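Local coordinates for cupin domain protein (Microcystis aeruginosa DIANCHI905, PDB 5ZBF) that probably acts as an isomerase in making the Choi moiety of aeruginosin, and binds 4-hydroxyphenylpyruvic acid and an iron(II) ion, at residues S2-V7 / E171-C176; G51-G56 / E92-F97; R101-L106 / G132-I137; V138-P143 / I201-I206; Q155-F160 / Q181-P186. One frame throughout, in Å; residues are numbered along the deposited sequence.

Contact 1: residues S2-V7 / E171-C176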
# COMPACT_ATOMS: atom_id res chain seq x y z
N SER A 2 3.79 -8.05 16.17
CA SER A 2 2.61 -8.95 16.35
C SER A 2 1.92 -9.19 15.02
O SER A 2 2.22 -8.52 14.04
CB SER A 2 1.62 -8.32 17.33
OG SER A 2 0.99 -7.19 16.75
N GLU A 3 0.98 -10.12 14.98
CA GLU A 3 0.22 -10.37 13.76
C GLU A 3 -0.43 -9.08 13.26
O GLU A 3 -0.35 -8.76 12.08
CB GLU A 3 -0.85 -11.44 13.96
CG GLU A 3 -1.64 -11.75 12.69
CD GLU A 3 -2.74 -12.78 12.88
OE1 GLU A 3 -3.26 -12.90 14.01
OE2 GLU A 3 -3.09 -13.46 11.89
N PHE A 4 -1.09 -8.35 14.16
CA PHE A 4 -1.85 -7.16 13.77
C PHE A 4 -1.00 -5.92 13.56
O PHE A 4 -1.40 -5.01 12.82
CB PHE A 4 -2.93 -6.84 14.80
CG PHE A 4 -3.89 -7.96 15.08
CD1 PHE A 4 -4.36 -8.79 14.06
CD2 PHE A 4 -4.37 -8.15 16.36
CE1 PHE A 4 -5.26 -9.81 14.33
CE2 PHE A 4 -5.28 -9.16 16.64
CZ PHE A 4 -5.73 -9.99 15.62
N PHE A 5 0.16 -5.86 14.21
CA PHE A 5 1.10 -4.76 14.04
C PHE A 5 2.48 -5.35 13.76
O PHE A 5 3.36 -5.38 14.62
CB PHE A 5 1.11 -3.86 15.27
CG PHE A 5 -0.23 -3.26 15.57
CD1 PHE A 5 -0.70 -2.18 14.83
CD2 PHE A 5 -1.05 -3.82 16.54
CE1 PHE A 5 -1.95 -1.63 15.08
CE2 PHE A 5 -2.31 -3.27 16.79
CZ PHE A 5 -2.75 -2.18 16.07
N PRO A 6 2.66 -5.84 12.53
CA PRO A 6 3.87 -6.60 12.23
C PRO A 6 5.16 -5.78 12.24
O PRO A 6 5.18 -4.62 11.80
CB PRO A 6 3.60 -7.18 10.83
CG PRO A 6 2.55 -6.31 10.24
CD PRO A 6 1.71 -5.82 11.39
N VAL A 7 6.22 -6.38 12.76
CA VAL A 7 7.55 -5.78 12.77
C VAL A 7 8.23 -6.08 11.43
O VAL A 7 8.29 -7.24 11.03
CB VAL A 7 8.39 -6.35 13.93
CG1 VAL A 7 9.80 -5.78 13.90
CG2 VAL A 7 7.72 -6.07 15.27
N GLU A 171 -9.05 -6.06 17.26
CA GLU A 171 -9.57 -7.22 18.01
C GLU A 171 -9.45 -7.13 19.52
O GLU A 171 -10.45 -7.17 20.24
CB GLU A 171 -8.95 -8.55 17.53
CG GLU A 171 -9.71 -9.81 17.95
CD GLU A 171 -10.98 -10.07 17.15
OE1 GLU A 171 -11.72 -9.12 16.83
OE2 GLU A 171 -11.25 -11.24 16.84
N ASN A 172 -8.21 -7.06 19.97
CA ASN A 172 -7.87 -7.14 21.38
C ASN A 172 -6.49 -6.52 21.65
O ASN A 172 -5.87 -6.82 22.67
CB ASN A 172 -7.91 -8.62 21.79
CG ASN A 172 -7.22 -9.53 20.77
OD1 ASN A 172 -6.26 -9.13 20.14
ND2 ASN A 172 -7.74 -10.75 20.60
N GLU A 173 -6.05 -5.63 20.75
CA GLU A 173 -4.69 -5.09 20.74
C GLU A 173 -4.74 -3.63 20.25
O GLU A 173 -5.48 -3.34 19.32
CB GLU A 173 -3.84 -5.94 19.78
CG GLU A 173 -2.40 -6.06 20.18
CD GLU A 173 -1.58 -6.89 19.21
OE1 GLU A 173 -1.98 -8.02 18.85
OE2 GLU A 173 -0.50 -6.43 18.83
N GLU A 174 -3.94 -2.75 20.85
CA GLU A 174 -3.93 -1.32 20.50
C GLU A 174 -2.50 -0.76 20.37
O GLU A 174 -1.63 -1.10 21.15
CB GLU A 174 -4.69 -0.54 21.56
CG GLU A 174 -5.20 0.83 21.11
CD GLU A 174 -6.34 1.32 21.98
OE1 GLU A 174 -7.36 1.79 21.42
OE2 GLU A 174 -6.24 1.21 23.22
N GLN A 175 -2.29 0.09 19.36
CA GLN A 175 -1.02 0.78 19.15
C GLN A 175 -1.22 2.15 18.50
O GLN A 175 -2.17 2.35 17.74
CB GLN A 175 -0.13 -0.05 18.23
CG GLN A 175 0.87 -0.94 18.95
CD GLN A 175 1.88 -1.55 18.01
OE1 GLN A 175 2.10 -2.76 18.03
NE2 GLN A 175 2.51 -0.73 17.18
N CYS A 176 -0.30 3.08 18.78
CA CYS A 176 -0.21 4.32 18.03
C CYS A 176 0.72 4.08 16.85
O CYS A 176 1.83 3.57 17.02
CB CYS A 176 0.30 5.47 18.89
SG CYS A 176 -0.98 6.14 19.97
O HOH W 1 -1.51 -9.75 16.93
O HOH W 2 4.36 -3.96 16.85

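Contact 2: residues G51-G56 / E92-F97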
# COMPACT_ATOMS: atom_id res chain seq x y z
N GLY A 51 1.63 -1.61 -6.45
CA GLY A 51 2.32 -0.64 -5.62
C GLY A 51 2.11 0.79 -6.04
O GLY A 51 1.53 1.05 -7.08
N MET A 52 2.61 1.71 -5.21
CA MET A 52 2.47 3.15 -5.47
C MET A 52 3.73 3.85 -5.01
O MET A 52 4.40 3.39 -4.08
CB MET A 52 1.32 3.75 -4.68
CG MET A 52 -0.03 3.12 -4.88
SD MET A 52 -1.25 4.12 -3.99
CE MET A 52 -0.94 5.74 -4.70
N VAL A 53 4.03 4.95 -5.67
CA VAL A 53 5.07 5.87 -5.23
C VAL A 53 4.45 6.78 -4.15
O VAL A 53 3.34 7.31 -4.33
CB VAL A 53 5.53 6.75 -6.40
CG1 VAL A 53 6.52 7.82 -5.94
CG2 VAL A 53 6.10 5.88 -7.52
N LEU A 54 5.17 6.95 -3.05
CA LEU A 54 4.76 7.88 -1.98
C LEU A 54 5.47 9.22 -2.09
O LEU A 54 4.89 10.25 -1.80
CB LEU A 54 5.02 7.26 -0.61
CG LEU A 54 4.32 5.93 -0.28
CD1 LEU A 54 4.79 5.41 1.07
CD2 LEU A 54 2.81 6.10 -0.30
N SER A 55 6.74 9.20 -2.48
CA SER A 55 7.53 10.40 -2.68
C SER A 55 8.48 10.15 -3.84
O SER A 55 9.14 9.11 -3.90
CB SER A 55 8.32 10.72 -1.41
OG SER A 55 9.17 11.82 -1.62
N GLY A 56 8.54 11.10 -4.77
CA GLY A 56 9.38 10.98 -5.96
C GLY A 56 8.58 10.61 -7.19
O GLY A 56 7.44 11.03 -7.34
N GLU A 92 16.44 12.26 -6.95
CA GLU A 92 15.97 12.13 -5.57
C GLU A 92 15.55 10.67 -5.38
O GLU A 92 15.11 10.03 -6.34
CB GLU A 92 14.75 13.02 -5.35
CG GLU A 92 15.03 14.52 -5.39
CD GLU A 92 15.81 15.01 -4.20
OE1 GLU A 92 16.57 15.98 -4.36
OE2 GLU A 92 15.66 14.44 -3.10
N PRO A 93 15.67 10.13 -4.15
CA PRO A 93 15.17 8.77 -3.92
C PRO A 93 13.68 8.67 -4.20
O PRO A 93 12.96 9.66 -4.08
CB PRO A 93 15.44 8.52 -2.43
CG PRO A 93 15.59 9.88 -1.83
CD PRO A 93 16.15 10.75 -2.90
N MET A 94 13.24 7.48 -4.58
CA MET A 94 11.81 7.18 -4.69
C MET A 94 11.44 6.39 -3.43
O MET A 94 12.05 5.34 -3.13
CB MET A 94 11.54 6.37 -5.96
CG MET A 94 10.07 6.13 -6.34
SD MET A 94 9.13 5.08 -5.21
CE MET A 94 10.15 3.62 -5.25
N ILE A 95 10.49 6.91 -2.67
CA ILE A 95 9.95 6.17 -1.53
C ILE A 95 8.58 5.63 -1.96
O ILE A 95 7.74 6.41 -2.39
CB ILE A 95 9.80 7.05 -0.28
CG1 ILE A 95 11.10 7.83 0.05
CG2 ILE A 95 9.34 6.20 0.90
CD1 ILE A 95 12.34 7.01 0.24
N GLY A 96 8.38 4.31 -1.86
CA GLY A 96 7.12 3.69 -2.29
C GLY A 96 6.72 2.50 -1.46
O GLY A 96 7.33 2.20 -0.45
N PHE A 97 5.63 1.84 -1.88
CA PHE A 97 5.29 0.56 -1.27
C PHE A 97 4.83 -0.39 -2.35
O PHE A 97 4.45 0.04 -3.44
CB PHE A 97 4.21 0.69 -0.18
CG PHE A 97 2.83 1.02 -0.70
CD1 PHE A 97 1.92 0.02 -1.02
CD2 PHE A 97 2.43 2.33 -0.82
CE1 PHE A 97 0.65 0.33 -1.47
CE2 PHE A 97 1.17 2.65 -1.25
CZ PHE A 97 0.27 1.65 -1.58
O HOH W 3 11.67 11.79 -2.83

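Contact 3: residues R101-L106 / G132-I137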
# COMPACT_ATOMS: atom_id res chain seq x y z
N ARG A 101 1.41 -11.13 -3.55
CA ARG A 101 0.51 -12.19 -3.12
C ARG A 101 0.30 -13.13 -4.29
O ARG A 101 0.17 -12.67 -5.42
CB ARG A 101 -0.83 -11.58 -2.72
CG ARG A 101 -1.84 -12.57 -2.20
CD ARG A 101 -3.21 -11.95 -2.09
NE ARG A 101 -4.17 -12.95 -1.66
CZ ARG A 101 -4.31 -13.38 -0.40
NH1 ARG A 101 -5.23 -14.29 -0.13
NH2 ARG A 101 -3.55 -12.90 0.58
N ILE A 102 0.28 -14.44 -4.02
CA ILE A 102 -0.15 -15.41 -5.03
C ILE A 102 -1.67 -15.28 -5.12
O ILE A 102 -2.38 -15.57 -4.16
CB ILE A 102 0.21 -16.86 -4.65
CG1 ILE A 102 1.73 -17.03 -4.51
CG2 ILE A 102 -0.36 -17.83 -5.69
CD1 ILE A 102 2.49 -16.97 -5.82
N THR A 103 -2.15 -14.81 -6.28
CA THR A 103 -3.56 -14.54 -6.46
C THR A 103 -4.28 -15.62 -7.24
O THR A 103 -3.70 -16.35 -8.03
CB THR A 103 -3.81 -13.21 -7.20
OG1 THR A 103 -3.14 -13.22 -8.47
CG2 THR A 103 -3.33 -12.05 -6.37
N SER A 104 -5.59 -15.70 -7.00
CA SER A 104 -6.47 -16.59 -7.73
C SER A 104 -7.36 -15.88 -8.75
O SER A 104 -7.92 -16.53 -9.64
CB SER A 104 -7.35 -17.34 -6.72
OG SER A 104 -7.93 -16.43 -5.78
N SER A 105 -7.49 -14.56 -8.64
CA SER A 105 -8.43 -13.76 -9.44
C SER A 105 -8.10 -13.74 -10.93
O SER A 105 -6.96 -13.96 -11.33
CB SER A 105 -8.44 -12.30 -8.94
OG SER A 105 -8.69 -12.20 -7.54
N LEU A 106 -9.11 -13.45 -11.76
CA LEU A 106 -8.93 -13.24 -13.20
C LEU A 106 -7.99 -12.06 -13.48
O LEU A 106 -7.86 -11.19 -12.64
CB LEU A 106 -10.28 -13.01 -13.88
CG LEU A 106 -11.13 -14.26 -14.07
CD1 LEU A 106 -12.53 -13.90 -14.53
CD2 LEU A 106 -10.46 -15.22 -15.04
N GLY A 132 -9.03 -2.86 -8.23
CA GLY A 132 -8.38 -3.69 -9.23
C GLY A 132 -8.93 -5.09 -9.15
O GLY A 132 -9.95 -5.34 -8.51
N SER A 133 -8.23 -6.01 -9.80
CA SER A 133 -8.70 -7.38 -9.95
C SER A 133 -8.74 -8.16 -8.63
O SER A 133 -9.64 -8.98 -8.43
CB SER A 133 -7.86 -8.13 -10.98
OG SER A 133 -6.51 -8.24 -10.58
N TRP A 134 -7.77 -7.90 -7.74
CA TRP A 134 -7.65 -8.59 -6.44
C TRP A 134 -7.53 -7.66 -5.20
O TRP A 134 -7.26 -8.13 -4.09
CB TRP A 134 -6.47 -9.59 -6.47
CG TRP A 134 -5.09 -9.01 -6.72
CD1 TRP A 134 -4.53 -8.73 -7.93
CD2 TRP A 134 -4.10 -8.70 -5.74
NE1 TRP A 134 -3.26 -8.25 -7.77
CE2 TRP A 134 -2.96 -8.22 -6.43
CE3 TRP A 134 -4.05 -8.78 -4.35
CZ2 TRP A 134 -1.80 -7.82 -5.77
CZ3 TRP A 134 -2.89 -8.39 -3.69
CH2 TRP A 134 -1.79 -7.92 -4.40
N PHE A 135 -7.78 -6.37 -5.39
CA PHE A 135 -7.47 -5.38 -4.36
C PHE A 135 -8.29 -4.10 -4.54
O PHE A 135 -8.74 -3.79 -5.63
CB PHE A 135 -5.98 -5.01 -4.43
CG PHE A 135 -5.59 -4.42 -5.75
CD1 PHE A 135 -5.60 -3.05 -5.95
CD2 PHE A 135 -5.28 -5.25 -6.82
CE1 PHE A 135 -5.29 -2.51 -7.19
CE2 PHE A 135 -4.97 -4.72 -8.06
CZ PHE A 135 -4.96 -3.35 -8.24
N GLU A 136 -8.43 -3.35 -3.46
CA GLU A 136 -8.89 -1.97 -3.54
C GLU A 136 -7.94 -1.12 -2.71
O GLU A 136 -7.60 -1.49 -1.59
CB GLU A 136 -10.32 -1.83 -3.01
CG GLU A 136 -10.84 -0.41 -3.07
CD GLU A 136 -12.31 -0.28 -2.70
OE1 GLU A 136 -12.87 -1.22 -2.08
OE2 GLU A 136 -12.90 0.77 -3.00
N ILE A 137 -7.54 0.03 -3.25
CA ILE A 137 -6.70 0.97 -2.51
C ILE A 137 -7.52 2.23 -2.22
O ILE A 137 -8.19 2.75 -3.10
CB ILE A 137 -5.40 1.29 -3.27
CG1 ILE A 137 -4.55 0.01 -3.36
CG2 ILE A 137 -4.61 2.41 -2.57
CD1 ILE A 137 -3.27 0.17 -4.14
O HOH W 4 -5.77 -10.78 -10.66

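Contact 4: residues V138-P143 / I201-I206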
# COMPACT_ATOMS: atom_id res chain seq x y z
N VAL A 138 -7.48 2.67 -0.97
CA VAL A 138 -8.20 3.85 -0.52
C VAL A 138 -7.22 4.77 0.20
O VAL A 138 -6.53 4.33 1.10
CB VAL A 138 -9.34 3.46 0.46
CG1 VAL A 138 -10.13 4.70 0.87
CG2 VAL A 138 -10.23 2.41 -0.19
N MET A 139 -7.17 6.03 -0.22
CA MET A 139 -6.38 7.06 0.47
C MET A 139 -7.37 8.11 0.97
O MET A 139 -8.23 8.55 0.21
CB MET A 139 -5.39 7.71 -0.49
CG MET A 139 -4.44 8.69 0.17
SD MET A 139 -3.12 9.28 -0.91
CE MET A 139 -4.03 10.23 -2.13
N MET A 140 -7.23 8.51 2.22
CA MET A 140 -8.20 9.43 2.81
C MET A 140 -7.62 10.19 3.98
O MET A 140 -6.77 9.69 4.70
CB MET A 140 -9.41 8.64 3.29
CG MET A 140 -9.13 7.68 4.42
SD MET A 140 -10.54 6.62 4.74
CE MET A 140 -11.75 7.80 5.30
N LYS A 141 -8.14 11.40 4.18
CA LYS A 141 -7.74 12.22 5.31
C LYS A 141 -8.63 11.89 6.49
O LYS A 141 -9.87 11.91 6.37
CB LYS A 141 -7.83 13.71 4.98
CG LYS A 141 -6.66 14.20 4.16
CD LYS A 141 -6.52 15.71 4.19
CE LYS A 141 -5.07 16.14 3.97
NZ LYS A 141 -4.63 15.94 2.57
N ILE A 142 -8.00 11.56 7.61
CA ILE A 142 -8.69 11.37 8.89
C ILE A 142 -8.58 12.70 9.63
O ILE A 142 -7.50 13.05 10.09
CB ILE A 142 -8.04 10.25 9.74
CG1 ILE A 142 -7.90 8.94 8.94
CG2 ILE A 142 -8.85 10.02 11.02
CD1 ILE A 142 -9.20 8.37 8.40
N PRO A 143 -9.70 13.45 9.75
CA PRO A 143 -9.58 14.77 10.40
C PRO A 143 -9.11 14.72 11.85
O PRO A 143 -9.34 13.73 12.54
CB PRO A 143 -11.00 15.32 10.32
CG PRO A 143 -11.65 14.58 9.20
CD PRO A 143 -11.06 13.20 9.27
N ILE A 201 -4.69 13.50 9.22
CA ILE A 201 -3.76 12.41 8.94
C ILE A 201 -4.13 11.75 7.62
O ILE A 201 -5.28 11.40 7.39
CB ILE A 201 -3.78 11.37 10.09
CG1 ILE A 201 -3.14 11.99 11.34
CG2 ILE A 201 -3.07 10.08 9.68
CD1 ILE A 201 -3.16 11.09 12.55
N ASN A 202 -3.14 11.60 6.75
CA ASN A 202 -3.33 10.92 5.48
C ASN A 202 -3.11 9.41 5.66
O ASN A 202 -2.02 8.98 6.01
CB ASN A 202 -2.38 11.50 4.42
CG ASN A 202 -2.70 12.95 4.10
OD1 ASN A 202 -3.74 13.24 3.51
ND2 ASN A 202 -1.82 13.88 4.49
N LEU A 203 -4.17 8.64 5.45
CA LEU A 203 -4.17 7.19 5.64
C LEU A 203 -4.32 6.52 4.30
O LEU A 203 -5.09 6.97 3.46
CB LEU A 203 -5.31 6.76 6.57
CG LEU A 203 -5.41 5.25 6.84
CD1 LEU A 203 -5.80 4.96 8.28
CD2 LEU A 203 -6.38 4.60 5.87
N ILE A 204 -3.55 5.45 4.09
CA ILE A 204 -3.72 4.58 2.93
C ILE A 204 -4.08 3.19 3.44
O ILE A 204 -3.43 2.65 4.33
CB ILE A 204 -2.44 4.53 2.08
CG1 ILE A 204 -2.14 5.91 1.47
CG2 ILE A 204 -2.53 3.44 0.99
CD1 ILE A 204 -0.77 6.00 0.83
N LYS A 205 -5.13 2.61 2.89
CA LYS A 205 -5.45 1.23 3.19
C LYS A 205 -5.61 0.43 1.91
O LYS A 205 -5.95 0.98 0.86
CB LYS A 205 -6.68 1.11 4.09
CG LYS A 205 -7.93 1.72 3.54
CD LYS A 205 -9.06 1.61 4.54
CE LYS A 205 -10.30 2.28 3.99
NZ LYS A 205 -11.45 2.19 4.92
N ILE A 206 -5.29 -0.86 2.00
CA ILE A 206 -5.43 -1.79 0.91
C ILE A 206 -6.31 -2.94 1.39
O ILE A 206 -6.01 -3.58 2.39
CB ILE A 206 -4.07 -2.36 0.46
CG1 ILE A 206 -3.06 -1.24 0.20
CG2 ILE A 206 -4.25 -3.23 -0.79
CD1 ILE A 206 -2.10 -0.99 1.36

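Contact 5: residues Q155-F160 / Q181-P186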
# COMPACT_ATOMS: atom_id res chain seq x y z
N GLN A 155 -13.12 -8.54 4.42
CA GLN A 155 -11.90 -8.56 3.62
C GLN A 155 -10.69 -8.23 4.50
O GLN A 155 -10.81 -7.45 5.43
CB GLN A 155 -12.01 -7.55 2.47
CG GLN A 155 -13.44 -7.08 2.18
CD GLN A 155 -13.85 -7.24 0.75
OE1 GLN A 155 -14.94 -7.74 0.45
NE2 GLN A 155 -12.98 -6.84 -0.15
N GLU A 156 -9.55 -8.83 4.19
CA GLU A 156 -8.31 -8.48 4.87
C GLU A 156 -7.96 -7.05 4.51
O GLU A 156 -8.20 -6.61 3.39
CB GLU A 156 -7.18 -9.41 4.45
CG GLU A 156 -7.42 -10.83 4.90
CD GLU A 156 -6.40 -11.77 4.32
OE1 GLU A 156 -6.77 -12.56 3.44
OE2 GLU A 156 -5.24 -11.68 4.75
N GLU A 157 -7.38 -6.34 5.47
CA GLU A 157 -7.02 -4.94 5.28
C GLU A 157 -5.64 -4.67 5.84
O GLU A 157 -5.32 -5.09 6.95
CB GLU A 157 -8.04 -4.05 5.99
CG GLU A 157 -7.78 -2.57 5.87
CD GLU A 157 -8.88 -1.75 6.52
OE1 GLU A 157 -10.05 -2.17 6.45
OE2 GLU A 157 -8.56 -0.69 7.10
N ILE A 158 -4.83 -3.99 5.04
CA ILE A 158 -3.52 -3.52 5.48
C ILE A 158 -3.54 -2.01 5.37
O ILE A 158 -3.97 -1.48 4.35
CB ILE A 158 -2.41 -4.08 4.57
CG1 ILE A 158 -2.38 -5.60 4.68
CG2 ILE A 158 -1.06 -3.46 4.93
CD1 ILE A 158 -1.60 -6.28 3.58
N GLY A 159 -3.05 -1.31 6.39
CA GLY A 159 -3.02 0.15 6.30
C GLY A 159 -1.85 0.83 6.99
O GLY A 159 -1.16 0.23 7.81
N PHE A 160 -1.65 2.09 6.65
CA PHE A 160 -0.59 2.88 7.23
C PHE A 160 -0.88 4.35 7.01
O PHE A 160 -1.73 4.71 6.21
CB PHE A 160 0.77 2.48 6.62
CG PHE A 160 0.91 2.77 5.14
CD1 PHE A 160 1.57 3.91 4.70
CD2 PHE A 160 0.42 1.87 4.19
CE1 PHE A 160 1.72 4.16 3.34
CE2 PHE A 160 0.55 2.13 2.84
CZ PHE A 160 1.20 3.28 2.41
N GLN A 181 5.28 2.19 10.02
CA GLN A 181 4.60 1.06 10.62
C GLN A 181 3.36 0.77 9.80
O GLN A 181 2.89 1.64 9.06
CB GLN A 181 4.18 1.38 12.05
CG GLN A 181 5.31 1.81 12.96
CD GLN A 181 4.81 2.30 14.31
OE1 GLN A 181 4.41 3.45 14.45
NE2 GLN A 181 4.86 1.43 15.31
N ILE A 182 2.83 -0.44 9.91
CA ILE A 182 1.53 -0.78 9.33
C ILE A 182 0.63 -1.49 10.34
O ILE A 182 1.09 -1.99 11.37
CB ILE A 182 1.64 -1.66 8.05
CG1 ILE A 182 2.01 -3.12 8.39
CG2 ILE A 182 2.62 -1.06 7.06
CD1 ILE A 182 2.14 -4.00 7.16
N TYR A 183 -0.66 -1.53 10.03
CA TYR A 183 -1.55 -2.47 10.70
C TYR A 183 -2.02 -3.50 9.69
O TYR A 183 -2.11 -3.22 8.48
CB TYR A 183 -2.73 -1.77 11.41
CG TYR A 183 -3.74 -1.14 10.48
CD1 TYR A 183 -4.75 -1.90 9.90
CD2 TYR A 183 -3.68 0.20 10.16
CE1 TYR A 183 -5.67 -1.33 9.02
CE2 TYR A 183 -4.60 0.79 9.31
CZ TYR A 183 -5.60 0.02 8.74
OH TYR A 183 -6.50 0.62 7.88
N TYR A 184 -2.34 -4.67 10.21
CA TYR A 184 -2.92 -5.75 9.42
C TYR A 184 -4.15 -6.28 10.15
O TYR A 184 -4.04 -6.74 11.28
CB TYR A 184 -1.90 -6.87 9.21
CG TYR A 184 -2.51 -8.13 8.64
CD1 TYR A 184 -3.27 -8.09 7.48
CD2 TYR A 184 -2.33 -9.36 9.28
CE1 TYR A 184 -3.83 -9.24 6.95
CE2 TYR A 184 -2.89 -10.52 8.75
CZ TYR A 184 -3.64 -10.45 7.59
OH TYR A 184 -4.22 -11.59 7.06
N ALA A 185 -5.30 -6.19 9.50
CA ALA A 185 -6.56 -6.67 10.07
C ALA A 185 -7.06 -7.84 9.23
O ALA A 185 -7.57 -7.62 8.13
CB ALA A 185 -7.60 -5.56 10.11
N PRO A 186 -6.91 -9.07 9.74
CA PRO A 186 -7.44 -10.22 9.02
C PRO A 186 -8.95 -10.13 8.86
O PRO A 186 -9.60 -9.32 9.54
CB PRO A 186 -7.09 -11.41 9.92
CG PRO A 186 -5.98 -10.94 10.77
CD PRO A 186 -6.18 -9.47 10.95
O HOH W 5 -10.31 -6.61 8.03

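Contact 1: residues S2-V7 / E171-C176
Phe5 lies against Gln175 for the whole length of its side chain, the two chains running antiparallel alongside one another. Its CB sits 3.1 Å from Gln175 OE1, and CG 3.4 Å from the same oxygen. Further out, CD2 turns the ring edge to Glu173 OE2. At the tip, CE1 and CZ pass Gln175 CB, which stands over the centre of the ring in a CH-pi contact, 3.9 Å from the centroid. Ser2 OG donates across the contact to the syn lone pair of Glu173 OE2 at 2.7 Å, and within its own segment accepts from Phe5 N at 3.0 Å. Two waters add bridges, one from Phe5 O to Gln175 OE1, the other from Phe4 N to Glu173 OE1. Phe4 brings CE2 to Asn172 OD1 at 3.6 Å, the oxygen lying at the ring edge. The ST motif at Ser2 shapes the N-terminal segment, and the Ser2 bond to Glu173 fastens it to strand 173-177, an outer strand of a four-stranded antiparallel sheet.

Contact 2: residues G51-G56 / E92-F97
Phe97 overlaps Met52: the ring and the methionine chain run alongside in the same direction, with ring atom CE2 3.6 Å from Met52 CB. The CG of Phe97 falls between the backbone N and the carbonyl carbon (chi1 71°). One face of the ring lies over Met52 N, which stands above its centre. Leu54 sets CD2 at the ring edge, in plane, 3.8 Å from Phe97 CD2. Phe160 also meets this ring, edge to face. An alanine at Phe97 would probably open a gap beside Met52 and Leu54 and take away one of the rings that Phe160 packs against. Met94 SD nestles against both methyls of Val53, 3.9 Å from CG1. Met52 and Phe97 exchange two backbone bonds, but further on Ile95 O accepts twice, from Leu54 N at 2.7 Å and from Ser55 N at 3.0 Å, while Ile95 N donates to Ser55 O. That is a classic beta bulge, set where strand 48-55 turns a corner within the first cupin domain.

Contact 3: residues R101-L106 / G132-I137
Thr103 and Trp134 are brought together by their first torsions: chi1 of 57° in Thr103 places OG1 so that CG2 is anti to the carbonyl carbon, and chi1 of 61° in Trp134 holds CG flanked by its own N and C. The methyl makes a CH-pi contact that joins the loop between strands 94-101 and 112-119 to the residue just before strand 135-142, in a protein built from two cupin domains. Thr103 CG2 lies over the five-membered ring, 3.6 Å from its centroid and 16° off the normal, the nearest indole atom being CD2 at 3.5 Å. Phe135 CD2 lies against the opposite face of the indole, toward its rim. Arg101 crosses the benzo end obliquely; CB and CD each come to 3.9 Å from Trp134 CZ3, while the guanidinium is used beyond the pair, NE in a salt bridge with Glu210 and NH2 bonded to Thr27. Thr103 OG1 bonds with Ser48. No direct hydrogen bond spans the two segments, but one water does: it donates to Leu106 O at 2.9 Å and is 2.6 Å from Ser133 OG, which also hydrogen-bonds with Ser108 OG.

Contact 4: residues V138-P143 / I201-I206
Val138 to Ile142 and Ile201 to Lys205 pair as antiparallel neighbours in the second cupin domain, and the two faces of this ribbon are packed very differently. Six backbone bonds hold the ladder, the shortest from Ile142 N to Ile201 O at 2.7 Å. On the face of Val138, Met140, Ile142, Ile201, Leu203 and Lys205 the side chains pack side against side. Lys205 has its CG between the backbone N and the carbonyl carbon (chi1 59°), which sets that atom 3.8 Å from Val138 CB. From there the extended chain runs beside the valine, CE also touching its CB, and carries NZ to a salt bridge with Asp120. Ile142 CG1 meets Leu203 CB at 4.1 Å, and both Ile201 and Leu203 press on Leu166 and Ile161 beyond. The other face starts well packed and ends at the solvent. Here Met139 CG meets Ile204 CG1 at 3.8 Å, and Ile204 goes on to touch Phe160. Toward the Ile142/Ile201 end, though, the pair is polar, with Lys141 exposed and lying alongside Asn202. The lysine bends at its last torsion (chi4 72°) and NZ donates to Asn202 OD1 at 3.0 Å, in the carbonyl plane on a lone pair, the C=O...N angle being 128°; Lys141 CG lies 3.1 Å from that oxygen.

Contact 5: residues Q155-F160 / Q181-P186
Tyr183 and Tyr184 each give a phenol hydrogen to a glutamate of the facing strand, on the two faces of the ribbon. Tyr183 OH bonds to the anti lone pair of Glu157 OE2 at 2.6 Å, whereas Tyr184 OH meets Glu156 OE2 at 2.5 Å, on the anti side but 32° out of the carboxylate plane. Backbone bonds run in two reciprocal pairs, Glu157 with Ala185 and Gly159 with Tyr183. This is antiparallel pairing within the second cupin domain, and it includes the aromatic rescue of a glycine: Tyr183 CG is anti to neither the backbone N nor C (chi1 69°), and the ring folds over Gly159, whose CA lies 3.8 Å from its centroid. An alanine in place of Tyr183 would probably uncover Gly159 and leave Glu157 OE2 without this donor. Apolar contacts involve Ile158, Tyr184, Ile182 and Phe160. Ile158 CG1 touches Tyr184 CD1 at 3.9 Å, and Ile158 CG2 lies beside Ile182 CD1. Past them, Phe160 CB rests 4.0 Å from Ile182 CG2.

From the N terminus, residues 2-7 open the widest loop, which contact 1 closes only at 171-176. Inside it, contact 2 closes a loop within the first cupin domain, and contact 3 follows in series, tying the connection after strand 94-101 to strand 135-142. That strand runs straight on into contact 4, whose loop closes at 201-206 and contains the shorter loop of contact 5. Contact 1 crosses both of these. Strand 201-208 lies between strands 135-142 and 156-161, with Ile206 N bonding to Ile158 O. Contact 1 joins contact 5 through Phe4 O and Tyr184 N, while Phe97 and Leu54 of contact 2 pack on Phe160 and Ile204, bringing the two cupin domains together.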